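Local structure of glycoside hydrolase family 61 protein (Myceliophthora thermophila, 5UFV) at residues 35-40 / 165-170; 63-68 / 139-144; 104-109 / 217-222; 144-149 / 175-180; 151-156 / 171-176. The protein oxidatively cleaves the glycosidic bonds of cellulose at a copper centre, using oxygen or hydrogen peroxide as cosubstrate and oxidising the C1 position. All coordinates share one frame; numbering follows the deposited sequence.

Contact 1: residues 35-40 / 165-170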
# COMPACT_ATOMS: atom_id res chain seq x y z
N TYR A 35 13.17 -3.81 7.29
CA TYR A 35 12.75 -2.53 6.74
C TYR A 35 13.40 -2.14 5.41
O TYR A 35 13.24 -1.01 4.96
CB TYR A 35 13.07 -1.41 7.73
CG TYR A 35 12.20 -1.27 8.96
CD1 TYR A 35 10.98 -1.92 9.09
CD2 TYR A 35 12.60 -0.40 9.98
CE1 TYR A 35 10.21 -1.75 10.23
CE2 TYR A 35 11.84 -0.21 11.10
CZ TYR A 35 10.65 -0.88 11.24
OH TYR A 35 9.91 -0.65 12.39
N ASN A 36 14.12 -3.05 4.78
CA ASN A 36 14.80 -2.73 3.51
C ASN A 36 13.83 -2.64 2.37
O ASN A 36 12.87 -3.38 2.31
CB ASN A 36 15.84 -3.78 3.13
CG ASN A 36 16.98 -3.86 4.12
OD1 ASN A 36 17.33 -2.88 4.77
ND2 ASN A 36 17.58 -5.02 4.22
N PRO A 37 14.10 -1.74 1.44
CA PRO A 37 13.22 -1.58 0.29
C PRO A 37 13.32 -2.74 -0.70
O PRO A 37 14.32 -3.44 -0.75
CB PRO A 37 13.76 -0.29 -0.35
CG PRO A 37 15.22 -0.30 -0.01
CD PRO A 37 15.25 -0.81 1.40
N VAL A 38 12.25 -2.93 -1.47
CA VAL A 38 12.30 -3.69 -2.70
C VAL A 38 12.74 -2.66 -3.73
O VAL A 38 12.20 -1.54 -3.73
CB VAL A 38 10.93 -4.30 -3.05
CG1 VAL A 38 10.93 -4.97 -4.42
CG2 VAL A 38 10.49 -5.29 -1.98
N LEU A 39 13.73 -3.01 -4.55
CA LEU A 39 14.39 -2.05 -5.46
C LEU A 39 13.98 -2.18 -6.92
O LEU A 39 14.29 -1.31 -7.72
CB LEU A 39 15.90 -2.15 -5.34
CG LEU A 39 16.43 -1.57 -4.02
CD1 LEU A 39 17.90 -1.90 -3.76
CD2 LEU A 39 16.18 -0.07 -3.95
N SER A 40 13.27 -3.24 -7.26
CA SER A 40 12.85 -3.46 -8.63
C SER A 40 11.34 -3.75 -8.77
O SER A 40 10.81 -4.65 -8.13
CB SER A 40 13.64 -4.60 -9.22
OG SER A 40 12.82 -5.36 -10.07
N ASN A 165 16.03 5.94 -8.59
CA ASN A 165 16.19 4.76 -7.73
C ASN A 165 15.02 4.60 -6.79
O ASN A 165 15.14 4.79 -5.59
CB ASN A 165 17.54 4.79 -6.99
CG ASN A 165 18.73 4.50 -7.92
OD1 ASN A 165 19.23 5.38 -8.64
ND2 ASN A 165 19.19 3.26 -7.91
N PRO A 166 13.87 4.22 -7.34
CA PRO A 166 12.67 3.99 -6.54
C PRO A 166 12.87 2.87 -5.49
O PRO A 166 13.66 1.97 -5.70
CB PRO A 166 11.65 3.54 -7.57
CG PRO A 166 12.48 2.84 -8.60
CD PRO A 166 13.70 3.70 -8.71
N GLN A 167 12.14 2.98 -4.39
CA GLN A 167 12.26 2.11 -3.26
C GLN A 167 10.85 1.83 -2.80
O GLN A 167 10.20 2.72 -2.30
CB GLN A 167 12.96 2.82 -2.12
CG GLN A 167 14.43 3.11 -2.32
CD GLN A 167 15.04 3.73 -1.07
OE1 GLN A 167 14.34 4.01 -0.11
NE2 GLN A 167 16.33 3.94 -1.08
N PHE A 168 10.41 0.58 -2.95
CA PHE A 168 9.09 0.14 -2.58
C PHE A 168 9.10 -0.55 -1.22
O PHE A 168 9.99 -1.32 -0.93
CB PHE A 168 8.59 -0.86 -3.59
CG PHE A 168 8.56 -0.35 -5.02
CD1 PHE A 168 9.68 -0.42 -5.82
CD2 PHE A 168 7.37 0.10 -5.58
CE1 PHE A 168 9.63 0.01 -7.14
CE2 PHE A 168 7.32 0.53 -6.90
CZ PHE A 168 8.45 0.48 -7.69
N TYR A 169 8.10 -0.26 -0.39
CA TYR A 169 7.99 -0.83 0.95
C TYR A 169 6.55 -1.29 1.12
O TYR A 169 5.70 -0.46 1.41
CB TYR A 169 8.30 0.23 2.01
CG TYR A 169 9.67 0.86 1.91
CD1 TYR A 169 9.92 1.90 1.02
CD2 TYR A 169 10.69 0.42 2.72
CE1 TYR A 169 11.17 2.48 0.96
CE2 TYR A 169 11.95 0.98 2.66
CZ TYR A 169 12.18 2.01 1.79
OH TYR A 169 13.45 2.53 1.78
N PRO A 170 6.28 -2.60 0.91
CA PRO A 170 4.92 -3.13 0.97
C PRO A 170 4.70 -4.17 2.05
O PRO A 170 5.63 -4.86 2.44
CB PRO A 170 4.80 -3.83 -0.38
CG PRO A 170 6.17 -4.43 -0.56
CD PRO A 170 7.15 -3.52 0.14

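Contact 2: residues 63-68 / 139-144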
# COMPACT_ATOMS: atom_id res chain seq x y z
N GLY A 63 -17.39 0.24 4.11
CA GLY A 63 -17.48 1.53 4.77
C GLY A 63 -16.69 1.63 6.07
O GLY A 63 -16.46 2.73 6.58
N ASP A 64 -16.26 0.49 6.61
CA ASP A 64 -15.41 0.51 7.80
C ASP A 64 -14.01 1.02 7.46
O ASP A 64 -13.55 0.94 6.32
CB ASP A 64 -15.32 -0.87 8.44
CG ASP A 64 -16.57 -1.24 9.27
OD1 ASP A 64 -17.28 -0.31 9.76
OD2 ASP A 64 -16.84 -2.46 9.45
N THR A 65 -13.35 1.55 8.48
CA THR A 65 -12.04 2.15 8.33
C THR A 65 -10.90 1.11 8.57
O THR A 65 -10.93 0.33 9.54
CB THR A 65 -11.92 3.37 9.30
OG1 THR A 65 -12.73 4.44 8.79
CG2 THR A 65 -10.49 3.86 9.41
N ILE A 66 -9.93 1.11 7.64
CA ILE A 66 -8.65 0.41 7.80
C ILE A 66 -7.54 1.42 8.07
O ILE A 66 -7.22 2.24 7.22
CB ILE A 66 -8.28 -0.39 6.53
CG1 ILE A 66 -9.32 -1.47 6.30
CG2 ILE A 66 -6.92 -1.03 6.71
CD1 ILE A 66 -9.13 -2.26 5.02
N THR A 67 -6.96 1.34 9.25
CA THR A 67 -5.86 2.19 9.63
C THR A 67 -4.61 1.35 9.82
O THR A 67 -4.64 0.40 10.60
CB THR A 67 -6.16 2.86 10.96
OG1 THR A 67 -7.33 3.65 10.84
CG2 THR A 67 -4.98 3.73 11.41
N ALA A 68 -3.53 1.69 9.12
CA ALA A 68 -2.23 1.06 9.29
C ALA A 68 -1.26 2.01 9.98
O ALA A 68 -1.27 3.22 9.71
CB ALA A 68 -1.70 0.68 7.93
N SER A 139 -5.35 6.12 7.29
CA SER A 139 -6.69 5.53 7.31
C SER A 139 -7.37 5.53 5.92
O SER A 139 -7.35 6.53 5.20
CB SER A 139 -7.55 6.32 8.29
OG SER A 139 -7.24 5.98 9.62
N SER A 140 -7.99 4.41 5.59
CA SER A 140 -8.69 4.23 4.33
C SER A 140 -10.05 3.57 4.61
O SER A 140 -10.14 2.67 5.43
CB SER A 140 -7.89 3.32 3.41
OG SER A 140 -6.63 3.87 3.07
N LYS A 141 -11.10 4.03 3.94
CA LYS A 141 -12.40 3.37 3.99
C LYS A 141 -12.42 2.20 3.03
O LYS A 141 -12.02 2.34 1.90
CB LYS A 141 -13.52 4.32 3.61
CG LYS A 141 -13.90 5.21 4.75
CD LYS A 141 -15.00 6.20 4.38
CE LYS A 141 -15.22 7.13 5.58
NZ LYS A 141 -16.17 8.22 5.28
N ILE A 142 -12.90 1.05 3.50
CA ILE A 142 -13.26 -0.05 2.61
C ILE A 142 -14.42 0.38 1.73
O ILE A 142 -15.48 0.70 2.23
CB ILE A 142 -13.69 -1.29 3.42
CG1 ILE A 142 -12.50 -1.85 4.19
CG2 ILE A 142 -14.27 -2.35 2.49
CD1 ILE A 142 -12.83 -2.99 5.14
N PRO A 143 -14.23 0.37 0.40
CA PRO A 143 -15.23 0.92 -0.52
C PRO A 143 -16.63 0.41 -0.28
O PRO A 143 -16.79 -0.78 0.01
CB PRO A 143 -14.76 0.45 -1.90
CG PRO A 143 -13.34 0.03 -1.73
CD PRO A 143 -13.09 -0.25 -0.29
N ASP A 144 -17.63 1.29 -0.41
CA ASP A 144 -19.05 0.93 -0.25
C ASP A 144 -19.54 -0.10 -1.28
O ASP A 144 -19.23 -0.01 -2.48
CB ASP A 144 -19.95 2.17 -0.35
CG ASP A 144 -19.70 3.18 0.76
OD1 ASP A 144 -19.48 2.78 1.94
OD2 ASP A 144 -19.72 4.39 0.44
O HOH W 1 -5.12 2.62 5.08

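Contact 3: residues 104-109 / 217-222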
# COMPACT_ATOMS: atom_id res chain seq x y z
N ILE A 104 -7.81 1.07 -3.40
CA ILE A 104 -8.87 1.71 -2.66
C ILE A 104 -8.49 3.09 -2.14
O ILE A 104 -9.35 3.87 -1.82
CB ILE A 104 -9.35 0.83 -1.49
CG1 ILE A 104 -8.29 0.68 -0.43
CG2 ILE A 104 -9.74 -0.56 -2.00
CD1 ILE A 104 -8.79 -0.10 0.75
N ASP A 105 -7.20 3.38 -2.03
CA ASP A 105 -6.73 4.68 -1.55
C ASP A 105 -5.40 5.06 -2.22
O ASP A 105 -4.68 4.21 -2.71
CB ASP A 105 -6.58 4.65 -0.03
CG ASP A 105 -6.76 6.03 0.63
OD1 ASP A 105 -7.14 6.99 -0.08
OD2 ASP A 105 -6.53 6.15 1.86
N GLU A 106 -5.09 6.35 -2.25
CA GLU A 106 -3.80 6.80 -2.79
C GLU A 106 -3.55 8.26 -2.39
O GLU A 106 -4.48 9.01 -2.20
CB GLU A 106 -3.77 6.70 -4.31
CG GLU A 106 -4.81 7.60 -4.99
CD GLU A 106 -4.71 7.66 -6.51
OE1 GLU A 106 -3.92 6.89 -7.16
OE2 GLU A 106 -5.48 8.49 -7.07
N ALA A 107 -2.29 8.64 -2.28
CA ALA A 107 -1.95 10.03 -2.03
C ALA A 107 -0.61 10.28 -2.67
O ALA A 107 0.26 9.40 -2.65
CB ALA A 107 -1.91 10.33 -0.55
N GLY A 108 -0.46 11.46 -3.26
CA GLY A 108 0.74 11.83 -3.96
C GLY A 108 1.17 13.23 -3.63
O GLY A 108 1.25 13.60 -2.48
N PHE A 109 1.44 14.00 -4.67
CA PHE A 109 2.13 15.24 -4.53
C PHE A 109 1.16 16.39 -4.69
O PHE A 109 0.40 16.42 -5.63
CB PHE A 109 3.19 15.34 -5.62
CG PHE A 109 3.96 16.63 -5.59
CD1 PHE A 109 4.89 16.86 -4.58
CD2 PHE A 109 3.72 17.61 -6.53
CE1 PHE A 109 5.58 18.05 -4.54
CE2 PHE A 109 4.41 18.82 -6.49
CZ PHE A 109 5.35 19.03 -5.49
N TYR A 217 2.83 14.80 -10.33
CA TYR A 217 3.16 13.38 -10.24
C TYR A 217 1.90 12.60 -10.52
O TYR A 217 0.90 12.75 -9.83
CB TYR A 217 3.71 13.04 -8.85
CG TYR A 217 4.11 11.59 -8.69
CD1 TYR A 217 5.27 11.12 -9.24
CD2 TYR A 217 3.31 10.69 -8.01
CE1 TYR A 217 5.64 9.80 -9.11
CE2 TYR A 217 3.65 9.36 -7.87
CZ TYR A 217 4.84 8.91 -8.41
OH TYR A 217 5.19 7.57 -8.30
N LYS A 218 1.94 11.77 -11.55
CA LYS A 218 0.86 10.82 -11.81
C LYS A 218 1.10 9.57 -10.91
O LYS A 218 2.12 8.89 -11.01
CB LYS A 218 0.85 10.47 -13.31
CG LYS A 218 -0.17 9.43 -13.72
CD LYS A 218 -1.60 9.93 -13.57
CE LYS A 218 -2.63 8.80 -13.80
NZ LYS A 218 -2.53 8.16 -15.16
N ILE A 219 0.14 9.28 -10.04
CA ILE A 219 0.26 8.11 -9.19
C ILE A 219 0.15 6.81 -10.03
O ILE A 219 -0.75 6.66 -10.86
CB ILE A 219 -0.77 8.16 -8.03
CG1 ILE A 219 -0.52 9.40 -7.16
CG2 ILE A 219 -0.66 6.95 -7.12
CD1 ILE A 219 -1.57 9.67 -6.12
N PRO A 220 1.09 5.88 -9.85
CA PRO A 220 1.04 4.65 -10.65
C PRO A 220 -0.11 3.73 -10.30
O PRO A 220 -0.74 3.89 -9.27
CB PRO A 220 2.37 3.96 -10.35
CG PRO A 220 2.88 4.59 -9.10
CD PRO A 220 2.30 5.97 -9.01
N GLY A 221 -0.37 2.79 -11.19
CA GLY A 221 -1.47 1.86 -11.06
C GLY A 221 -2.76 2.44 -11.64
O GLY A 221 -2.78 3.59 -12.07
N PRO A 222 -3.85 1.64 -11.63
CA PRO A 222 -5.14 2.03 -12.17
C PRO A 222 -5.84 3.06 -11.30
O PRO A 222 -5.45 3.23 -10.16
CB PRO A 222 -5.95 0.71 -12.18
CG PRO A 222 -4.98 -0.37 -11.83
CD PRO A 222 -3.89 0.29 -11.05

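Contact 4: residues 144-149 / 175-180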
# COMPACT_ATOMS: atom_id res chain seq x y z
N ASP A 144 -17.63 1.29 -0.41
CA ASP A 144 -19.05 0.93 -0.25
C ASP A 144 -19.54 -0.10 -1.28
O ASP A 144 -19.23 -0.01 -2.48
CB ASP A 144 -19.95 2.17 -0.35
CG ASP A 144 -19.70 3.18 0.76
OD1 ASP A 144 -19.48 2.78 1.94
OD2 ASP A 144 -19.72 4.39 0.44
N GLY A 145 -20.32 -1.05 -0.79
CA GLY A 145 -20.91 -2.09 -1.61
C GLY A 145 -20.02 -3.28 -1.93
O GLY A 145 -20.48 -4.22 -2.58
N LEU A 146 -18.77 -3.28 -1.47
CA LEU A 146 -17.82 -4.33 -1.84
C LEU A 146 -18.36 -5.71 -1.53
O LEU A 146 -18.80 -5.97 -0.42
CB LEU A 146 -16.52 -4.14 -1.09
CG LEU A 146 -15.28 -4.95 -1.47
CD1 LEU A 146 -14.90 -4.72 -2.92
CD2 LEU A 146 -14.13 -4.58 -0.56
N ALA A 147 -18.34 -6.62 -2.50
CA ALA A 147 -18.86 -7.97 -2.26
C ALA A 147 -18.12 -8.59 -1.11
O ALA A 147 -16.91 -8.37 -0.97
CB ALA A 147 -18.73 -8.84 -3.50
N PRO A 148 -18.82 -9.38 -0.28
CA PRO A 148 -18.22 -10.02 0.87
C PRO A 148 -17.19 -11.06 0.47
O PRO A 148 -17.30 -11.63 -0.60
CB PRO A 148 -19.40 -10.73 1.54
CG PRO A 148 -20.37 -10.98 0.44
CD PRO A 148 -20.22 -9.79 -0.47
N GLY A 149 -16.22 -11.31 1.35
CA GLY A 149 -15.38 -12.51 1.25
C GLY A 149 -14.04 -12.29 1.91
O GLY A 149 -13.85 -11.33 2.64
N ILE A 175 -8.23 -9.58 5.62
CA ILE A 175 -9.51 -8.97 5.99
C ILE A 175 -10.66 -9.86 5.50
O ILE A 175 -10.74 -10.18 4.30
CB ILE A 175 -9.70 -7.60 5.33
CG1 ILE A 175 -8.43 -6.77 5.45
CG2 ILE A 175 -10.90 -6.88 5.91
CD1 ILE A 175 -8.27 -6.06 6.76
N LYS A 176 -11.52 -10.26 6.44
CA LYS A 176 -12.75 -10.93 6.10
C LYS A 176 -13.85 -9.87 6.05
O LYS A 176 -14.29 -9.37 7.10
CB LYS A 176 -13.11 -12.04 7.09
CG LYS A 176 -14.27 -12.86 6.56
CD LYS A 176 -14.74 -13.97 7.49
CE LYS A 176 -13.67 -14.99 7.87
NZ LYS A 176 -13.27 -15.93 6.78
N VAL A 177 -14.26 -9.52 4.83
CA VAL A 177 -15.30 -8.51 4.56
C VAL A 177 -16.69 -9.10 4.66
O VAL A 177 -17.04 -10.02 3.91
CB VAL A 177 -15.14 -7.93 3.15
CG1 VAL A 177 -16.27 -6.97 2.81
CG2 VAL A 177 -13.80 -7.22 3.04
N THR A 178 -17.50 -8.56 5.58
CA THR A 178 -18.84 -9.06 5.84
C THR A 178 -19.90 -8.33 5.01
O THR A 178 -19.58 -7.55 4.12
CB THR A 178 -19.17 -8.88 7.33
OG1 THR A 178 -19.09 -7.49 7.68
CG2 THR A 178 -18.20 -9.70 8.19
N GLY A 179 -21.17 -8.59 5.31
CA GLY A 179 -22.27 -7.91 4.65
C GLY A 179 -22.76 -8.62 3.40
O GLY A 179 -22.49 -9.81 3.19
N SER A 180 -23.47 -7.87 2.57
CA SER A 180 -24.10 -8.43 1.38
C SER A 180 -24.01 -7.45 0.23
O SER A 180 -24.96 -7.25 -0.53
CB SER A 180 -25.56 -8.80 1.68
OG SER A 180 -26.25 -7.70 2.25
O HOH W 2 -20.48 -6.64 1.60

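Contact 5: residues 151-156 / 171-176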
# COMPACT_ATOMS: atom_id res chain seq x y z
N TYR A 151 -10.35 -11.11 1.82
CA TYR A 151 -9.53 -10.19 1.04
C TYR A 151 -8.18 -9.96 1.69
O TYR A 151 -8.06 -9.95 2.90
CB TYR A 151 -10.19 -8.81 0.93
CG TYR A 151 -11.39 -8.67 0.02
CD1 TYR A 151 -12.66 -8.95 0.50
CD2 TYR A 151 -11.27 -8.18 -1.26
CE1 TYR A 151 -13.78 -8.79 -0.29
CE2 TYR A 151 -12.39 -8.02 -2.08
CZ TYR A 151 -13.65 -8.32 -1.60
OH TYR A 151 -14.79 -8.17 -2.38
N LEU A 152 -7.18 -9.70 0.86
CA LEU A 152 -5.92 -9.15 1.33
C LEU A 152 -6.00 -7.65 1.15
O LEU A 152 -6.67 -7.16 0.26
CB LEU A 152 -4.75 -9.67 0.53
CG LEU A 152 -4.70 -11.17 0.28
CD1 LEU A 152 -3.47 -11.50 -0.55
CD2 LEU A 152 -4.68 -11.93 1.59
N VAL A 153 -5.32 -6.93 2.03
CA VAL A 153 -5.18 -5.50 1.87
C VAL A 153 -3.70 -5.23 1.86
O VAL A 153 -3.01 -5.83 2.64
CB VAL A 153 -5.83 -4.73 3.01
CG1 VAL A 153 -5.31 -5.22 4.36
CG2 VAL A 153 -5.59 -3.24 2.84
N ARG A 154 -3.22 -4.35 0.98
CA ARG A 154 -1.77 -4.15 0.80
C ARG A 154 -1.42 -2.67 0.89
O ARG A 154 -1.99 -1.85 0.14
CB ARG A 154 -1.34 -4.71 -0.57
CG ARG A 154 0.06 -4.35 -1.04
CD ARG A 154 0.32 -5.06 -2.36
NE ARG A 154 1.65 -4.75 -2.86
CZ ARG A 154 1.99 -3.59 -3.42
NH1 ARG A 154 1.08 -2.61 -3.60
NH2 ARG A 154 3.26 -3.40 -3.81
N HIS A 155 -0.51 -2.32 1.79
CA HIS A 155 -0.06 -0.94 1.92
C HIS A 155 1.28 -0.85 1.30
O HIS A 155 2.10 -1.72 1.50
CB HIS A 155 0.02 -0.50 3.38
CG HIS A 155 -1.32 -0.37 4.02
ND1 HIS A 155 -2.05 -1.46 4.44
CD2 HIS A 155 -2.10 0.71 4.23
CE1 HIS A 155 -3.21 -1.05 4.92
NE2 HIS A 155 -3.27 0.26 4.80
N GLU A 156 1.51 0.22 0.54
CA GLU A 156 2.71 0.37 -0.21
C GLU A 156 3.07 1.82 -0.19
O GLU A 156 2.23 2.68 -0.52
CB GLU A 156 2.51 -0.11 -1.65
CG GLU A 156 3.68 0.12 -2.61
CD GLU A 156 3.35 -0.30 -4.06
OE1 GLU A 156 2.15 -0.25 -4.47
OE2 GLU A 156 4.28 -0.70 -4.81
N GLU A 171 3.45 -4.29 2.51
CA GLU A 171 3.04 -5.36 3.43
C GLU A 171 1.58 -5.70 3.16
O GLU A 171 0.84 -4.83 2.71
CB GLU A 171 3.19 -4.91 4.89
CG GLU A 171 4.58 -5.06 5.50
CD GLU A 171 5.49 -3.87 5.27
OE1 GLU A 171 5.02 -2.72 5.23
OE2 GLU A 171 6.71 -4.08 5.15
N CYS A 172 1.21 -6.97 3.42
CA CYS A 172 -0.17 -7.49 3.28
C CYS A 172 -0.73 -8.02 4.61
O CYS A 172 0.03 -8.55 5.45
CB CYS A 172 -0.26 -8.62 2.24
SG CYS A 172 0.44 -8.10 0.67
N ALA A 173 -2.05 -7.88 4.74
CA ALA A 173 -2.83 -8.31 5.92
C ALA A 173 -4.14 -8.92 5.45
O ALA A 173 -4.55 -8.70 4.32
CB ALA A 173 -3.12 -7.13 6.83
N GLN A 174 -4.79 -9.66 6.33
CA GLN A 174 -5.97 -10.45 5.95
C GLN A 174 -7.29 -9.87 6.51
O GLN A 174 -7.44 -9.69 7.73
CB GLN A 174 -5.78 -11.91 6.38
CG GLN A 174 -4.54 -12.53 5.76
CD GLN A 174 -4.45 -14.03 5.89
OE1 GLN A 174 -3.90 -14.69 5.01
NE2 GLN A 174 -4.95 -14.58 6.97
N ILE A 175 -8.23 -9.58 5.62
CA ILE A 175 -9.51 -8.97 5.99
C ILE A 175 -10.66 -9.86 5.50
O ILE A 175 -10.74 -10.18 4.30
CB ILE A 175 -9.70 -7.60 5.33
CG1 ILE A 175 -8.43 -6.77 5.45
CG2 ILE A 175 -10.90 -6.88 5.91
CD1 ILE A 175 -8.27 -6.06 6.76
N LYS A 176 -11.52 -10.26 6.44
CA LYS A 176 -12.75 -10.93 6.10
C LYS A 176 -13.85 -9.87 6.05
O LYS A 176 -14.29 -9.37 7.10
CB LYS A 176 -13.11 -12.04 7.09
CG LYS A 176 -14.27 -12.86 6.56
CD LYS A 176 -14.74 -13.97 7.49
CE LYS A 176 -13.67 -14.99 7.87
NZ LYS A 176 -13.27 -15.93 6.78
O HOH W 3 -1.23 -4.09 4.84

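Contact 1: residues 35-40 / 165-170
Val38 and Phe168 form a single antiparallel bridge of the hydrogen-bonded kind. It ties the 35-40 loop to the start of strand 167-177, at the copper site. His1 and His75 make the histidine brace typical of AA9 monooxygenases, and Tyr169 is the third protein residue of the site. Two backbone bonds make the bridge. Val38 N donates to Phe168 O at 2.8 Å, and Phe168 N donates to Val38 O at 2.9 Å. The apolar contacts centre on Pro37. Its CB sits over one face of the Tyr169 ring, 4.0 Å from the centroid, in a CH-pi contact. The Tyr169 CG is anti to its carbonyl carbon (chi1 -59°), which brings the ring beside Pro37. Pro37 CB also touches Gln167 CB at 3.7 Å. At the ring edge, near its plane, Tyr35 O lies 3.3 Å from Tyr169 CE2. The Tyr169 hydroxyl bonds Gln167, a probable oxygen-binding residue. An alanine in place of Tyr169 removes the ring and its hydroxyl; this would probably open a gap beside Pro37, leave the copper site without its tyrosine and Gln167 OE1 without this partner. Tyr169 OH donates to Gln167 OE1 at 2.6 Å, from well above the amide plane.

Contact 2: residues 63-68 / 139-144
Thr65, Ile66 and Thr67 pair with Lys141, Ser140 and Ser139 in an antiparallel strand contact. Strand 136-141 is an outermost strand of the four-stranded sheet, and strand 65-70 is its inner neighbour. Ile66 and Ser140 are the hydrogen-bonded pair. Ile66 N donates to Ser140 O at 2.7 Å, and Ser140 N returns a bond to Ile66 O at 2.8 Å. The pairing runs on past the strand ends. Ile142 N reaches Asp64 O, and Gly63 N meets Ile142 O at 2.7 Å. The two faces differ. On the side of Thr65, Thr67, Ser139 and Lys141, two hydroxyls meet tip to tip: Thr67 OG1 and Ser139 OG are 2.6 Å apart, and either may donate. Both oxygens lie beside their own backbone N, anti to the carbonyl carbon (chi1 -61° and -76°). The CG2 methyl of Thr65 rests near the same Ser139 oxygen. On the other side, Ile66 and Ile142 cross at about a right angle, with Ile66 CD1 3.5 Å from Ile142 CG1. Ser140 OG is buried there but well served. A water donates to it at 2.8 Å and also to Ile66 O, and Asp105 of strand 101-107 bonds the same hydroxyl. Apolar Ile66 turned inward onto His155, with threonines, a serine and a lysine on the far face, is characteristic of one layer of the AA9 beta-sandwich.

Contact 3: residues 104-109 / 217-222
Glu106 CG lies between its own backbone N and carbonyl carbon (chi1 63°), which sends the acid toward Ile219. Ile219 has CG1 anti to its carbonyl carbon (chi1 -61°), and its CD1 is carried up to the 104-109 backbone. The two side chains cross obliquely. Glu106 OE1 comes 3.3 Å from Ile219 CG2, while Glu106 CD lies 3.7 Å from Ile219 CD1. The same CD1 rests on the peptide that follows Ala107, 3.6 Å from Gly108 N. Gly108 has no side chain, and a beta carbon there would collide with this methyl. Further along, Phe109 CB meets Tyr217 CB at 4.0 Å. The two rings both pack on Trp126, and Tyr217 OH bonds Asn203 O. No hydrogen bond joins the two segments directly. Lys103 makes an indirect link: its NZ forms a salt bridge with Glu106 OE1 and bonds Pro220 O and Pro222 O as well. An alanine at Glu106 would probably uncover one side of Ile219 and leave the Lys103 charge without its acidic mate. The loop 217-222 thus covers the end of strand 101-107 by side-chain packing. The Tyr217 side chain is about 12 Å from that of the copper ligand Tyr169. At the other end of the segment, Ile104 and Asp105 both face Val82 in a classic beta bulge. A long C-terminal loop laid along the beta-sandwich in this way is a feature of the AA9 fold.

Contact 4: residues 144-149 / 175-180
Ile175 and Gly149 approach through their backbones, while the isoleucine side chain leads away to Val153 of the neighbouring strand. Lys176 follows, with its CA 3.7 Å from Gly149 O. Its amine works elsewhere, bonding Asn150 OD1 and making a cation-pi contact with Tyr57. Val177 carries most of the contact. Its N donates to Gly149 O at 2.9 Å, and its O accepts from Gly149 N at 3.0 Å. The second bond is bent, 138° at the hydrogen, although the donor lies in the carbonyl plane and on a lone pair. Together they form an antiparallel hydrogen-bonded pair. Val177 CG1 is anti to the backbone N (chi1 175°), which places it beside Ala147 O and Pro148 CA. The other methyl, CG2, faces Leu146 CD2 at 4.5 Å and also packs on Tyr151. The segments then part, and a water fills in between them. It donates to Leu146 O at 2.7 Å and to Thr178 O at 2.8 Å. The Thr178 hydroxyl turns to a different partner, Ala60 O. At Gly179 the carbonyl oxygen lies 3.6 Å from Pro148 CB, so the proline ring lies against the chain as it leaves the strand. Both Gly149 and Gly179 have positive phi, with backbone angles at which a side chain would press on the preceding carbonyl oxygen. The contact lies at the open end of the beta hairpin formed by strands 149-159 and 167-177 of the six-stranded sheet, away from the copper site.

Contact 5: residues 151-156 / 171-176
Val153 and Ile175 lean together on the face of the hairpin that also holds Tyr151, Ala173, His155 and Glu171. Val153 CG1 occupies the crowded position between its backbone N and carbonyl carbon (chi1 54°). There it touches both Ile175 CG1, at 3.7 Å, and Ala173 CB, at 3.8 Å. The Tyr151 ring leads away from the pair, with Ile175 O at its edge, and its hydroxyl reaches Ala147 O. His155 and Glu171 are joined through a water. His155 ND1 meets it in the ring plane at 2.8 Å, and the water donates to Glu171 O at 3.1 Å. The Glu171 carboxylate instead takes the N-H of Val4. On the opposite face, Arg154 CB lies 4.0 Å from Cys172 SG, whose disulfide partner is Cys48. Beside them, Leu152 CD2 lies against Gln174 CG at 4.2 Å. Between the two faces, six backbone bonds pair Tyr151, Val153 and His155 with Ile175, Ala173 and Glu171. The extended Arg154 grips Glu156 of its own strand end-on. NH1 meets OE1 at 2.7 Å and NH2 meets OE2 at 3.1 Å, both from above the carboxylate plane. NE and NH2 also bond backbone oxygens of Arg47 and Leu46, while Glu156 takes bonds from Trp83 and Tyr196. Both members of this buried ion pair thus have further hydrogen-bond partners, which is likely to keep both charged.

Overall arrangement
Contacts 1, 5 and 4 follow one another along strand 167-177, from the copper site to the far end of the molecule. The centres of contacts 1 and 4 are about 31 Å apart, on opposite sides of the chain's centre. Contact 5, the hairpin with strand 149-159, lies between them. It touches both and shares Ile175 and Lys176 with contact 4. Contact 2 belongs to the other sheet. Its Ile66 packs on Val153 and Ile175, with centres about 12 Å from contact 5. Contact 3 covers strand 101-107 of the larger sheet and meets contact 2 at Asp105. In chain order, contact 2 closes before contacts 4 and 5 open. The two sheets thus form one sandwich, with the copper at one end.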